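Local coordinates for maltose/maltodextrin-binding protein (Thermus thermophilus, PDB 2GH9), which binds maltotriose and probably serves as the periplasmic receptor that delivers maltodextrins to an ABC-type sugar transporter, at residues A[117-122]-A[248-253]. Residues are numbered along the deposited sequence; the frame is centred on the assembly and turned at random.
Sequences LIYNKK and GIAPFP
Two first torsions place the main side chains of this contact: Tyr119 carries CG between its backbone N and carbonyl carbon (chi1 56°), which folds the ring across the neighbouring strand over Gly248, and Leu117 holds CG anti to its backbone N (chi1 177°), which sends its branches toward Phe252 and Pro253. The ring geometry is that of a CH-pi contact, since Gly248 CA lies 3.7 Å from the centroid of the Tyr119 ring and 20° off its normal. Gly248, having no side chain on the sheet face that carries Tyr119, lets the ring come down directly onto its CA and C. Ala250 CB meets the ring at its edge, 3.9 Å from Tyr119 CE1. A water near the ring plane joins Tyr119 OH to the main chain by donating to Ile249 O at 2.7 Å. Farther along, Leu117 CD1 reaches Phe252 CD1 at 4.0 Å, the two side chains crossing at about a right angle, while Leu117 CD2 touches Pro253 CD; the Phe252 ring also meets those of Phe134, Phe149 and Phe162.

Beneath these groups the strands pair antiparallel. Leu117 and Ala250 exchange two hydrogen bonds, as do Tyr119 and Gly248, where Tyr119 N donates to Gly248 O over 3.0 Å. Between them, Ile118 and Ile249 form a non-hydrogen-bonded pair facing the opposite side, and Ile118 CA sends a CA-H...O contact to Gly248 O at 3.3 Å. The pairing adds 247-250 as an outermost strand beside 116-120, whose other flank is bonded to strand 227-232, in a sheet of one lobe of this periplasmic binding protein. Chemically, the backbone ladder fixes the register, and the phenol is gripped at two places: its face over the CA-H of Gly248, its hydroxyl linked through a water to Ile249 O.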
loop_
_atom_site.group_PDB
_atom_site.type_symbol
_atom_site.label_atom_id
_atom_site.label_comp_id
_atom_site.label_asym_id
_atom_site.label_seq_id
_atom_site.Cartn_x
_atom_site.Cartn_y
_atom_site.Cartn_z
ATOM N N LEU A 117 -11.000 6.711 -2.060
ATOM C CA LEU A 117 -11.830 7.635 -1.334
ATOM C C LEU A 117 -12.755 6.802 -0.445
ATOM O O LEU A 117 -13.673 6.131 -0.929
ATOM C CB LEU A 117 -12.628 8.527 -2.293
ATOM C CG LEU A 117 -13.585 9.489 -1.575
ATOM C CD1 LEU A 117 -12.765 10.517 -0.812
ATOM C CD2 LEU A 117 -14.539 10.128 -2.551
ATOM N N ILE A 118 -12.469 6.834 0.855
ATOM C CA ILE A 118 -13.285 6.169 1.845
ATOM C C ILE A 118 -14.086 7.270 2.555
ATOM O O ILE A 118 -13.526 8.203 3.130
ATOM C CB ILE A 118 -12.454 5.346 2.823
ATOM C CG1 ILE A 118 -11.447 4.466 2.061
ATOM C CG2 ILE A 118 -13.375 4.470 3.720
ATOM C CD1 ILE A 118 -10.453 3.687 2.993
ATOM N N TYR A 119 -15.405 7.163 2.465
ATOM C CA TYR A 119 -16.310 8.201 2.979
ATOM C C TYR A 119 -17.212 7.650 4.061
ATOM O O TYR A 119 -17.763 6.557 3.916
ATOM C CB TYR A 119 -17.178 8.837 1.868
ATOM C CG TYR A 119 -18.014 7.912 1.029
ATOM C CD1 TYR A 119 -17.481 7.309 -0.101
ATOM C CD2 TYR A 119 -19.361 7.661 1.341
ATOM C CE1 TYR A 119 -18.215 6.480 -0.881
ATOM C CE2 TYR A 119 -20.112 6.818 0.563
ATOM C CZ TYR A 119 -19.539 6.226 -0.552
ATOM O OH TYR A 119 -20.245 5.368 -1.359
ATOM N N ASN A 120 -17.336 8.428 5.137
ATOM C CA ASN A 120 -18.195 8.110 6.266
ATOM C C ASN A 120 -19.621 8.526 5.914
ATOM O O ASN A 120 -19.911 9.715 5.750
ATOM C CB ASN A 120 -17.710 8.836 7.533
ATOM C CG ASN A 120 -18.513 8.459 8.788
ATOM O OD1 ASN A 120 -19.607 7.893 8.688
ATOM N ND2 ASN A 120 -17.967 8.784 9.966
ATOM N N LYS A 121 -20.496 7.530 5.820
ATOM C CA LYS A 121 -21.895 7.697 5.386
ATOM C C LYS A 121 -22.831 8.482 6.324
ATOM O O LYS A 121 -23.971 8.782 5.972
ATOM C CB LYS A 121 -22.494 6.319 5.062
ATOM C CG LYS A 121 -21.977 5.725 3.771
ATOM C CD LYS A 121 -22.455 4.319 3.568
ATOM C CE LYS A 121 -22.324 3.887 2.121
ATOM N NZ LYS A 121 -22.759 2.500 1.927
ATOM N N LYS A 122 -22.347 8.804 7.511
ATOM C CA LYS A 122 -22.985 9.762 8.399
ATOM C C LYS A 122 -22.886 11.207 7.857
ATOM O O LYS A 122 -23.773 12.030 8.080
ATOM C CB LYS A 122 -22.319 9.623 9.765
ATOM C CG LYS A 122 -22.330 10.812 10.690
ATOM C CD LYS A 122 -21.657 10.405 11.973
ATOM C CE LYS A 122 -20.820 11.490 12.556
ATOM N NZ LYS A 122 -19.639 10.905 13.261
ATOM N N GLY A 248 -18.229 3.968 2.726
ATOM C CA GLY A 248 -18.244 3.553 1.337
ATOM C C GLY A 248 -16.852 3.711 0.728
ATOM O O GLY A 248 -16.031 4.459 1.225
ATOM N N ILE A 249 -16.613 2.971 -0.344
ATOM C CA ILE A 249 -15.374 3.010 -1.107
ATOM C C ILE A 249 -15.694 3.522 -2.505
ATOM O O ILE A 249 -16.590 2.987 -3.193
ATOM C CB ILE A 249 -14.764 1.592 -1.204
ATOM C CG1 ILE A 249 -14.380 1.108 0.201
ATOM C CG2 ILE A 249 -13.537 1.566 -2.172
ATOM C CD1 ILE A 249 -14.298 -0.390 0.357
ATOM N N ALA A 250 -14.941 4.544 -2.928
ATOM C CA ALA A 250 -15.102 5.151 -4.243
ATOM C C ALA A 250 -13.725 5.570 -4.783
ATOM O O ALA A 250 -12.780 5.753 -4.008
ATOM C CB ALA A 250 -16.029 6.356 -4.152
ATOM N N PRO A 251 -13.605 5.711 -6.122
ATOM C CA PRO A 251 -12.396 6.312 -6.673
ATOM C C PRO A 251 -12.275 7.753 -6.192
ATOM O O PRO A 251 -13.269 8.394 -5.916
ATOM C CB PRO A 251 -12.582 6.248 -8.198
ATOM C CG PRO A 251 -13.976 5.751 -8.453
ATOM C CD PRO A 251 -14.597 5.338 -7.149
ATOM N N PHE A 252 -11.048 8.239 -6.077
ATOM C CA PHE A 252 -10.837 9.625 -5.758
ATOM C C PHE A 252 -11.115 10.421 -7.027
ATOM O O PHE A 252 -10.819 9.948 -8.093
ATOM C CB PHE A 252 -9.426 9.873 -5.253
ATOM C CG PHE A 252 -9.280 11.196 -4.558
ATOM C CD1 PHE A 252 -9.649 11.334 -3.215
ATOM C CD2 PHE A 252 -8.882 12.304 -5.251
ATOM C CE1 PHE A 252 -9.558 12.551 -2.584
ATOM C CE2 PHE A 252 -8.781 13.531 -4.617
ATOM C CZ PHE A 252 -9.127 13.655 -3.293
ATOM N N PRO A 253 -11.747 11.600 -6.912
ATOM C CA PRO A 253 -11.913 12.445 -8.095
ATOM C C PRO A 253 -10.608 12.861 -8.774
ATOM O O PRO A 253 -9.564 12.994 -8.130
ATOM C CB PRO A 253 -12.667 13.679 -7.578
ATOM C CG PRO A 253 -12.688 13.596 -6.115
ATOM C CD PRO A 253 -12.432 12.162 -5.734
HETATM O O HOH W 1 -18.897 4.197 -3.779
#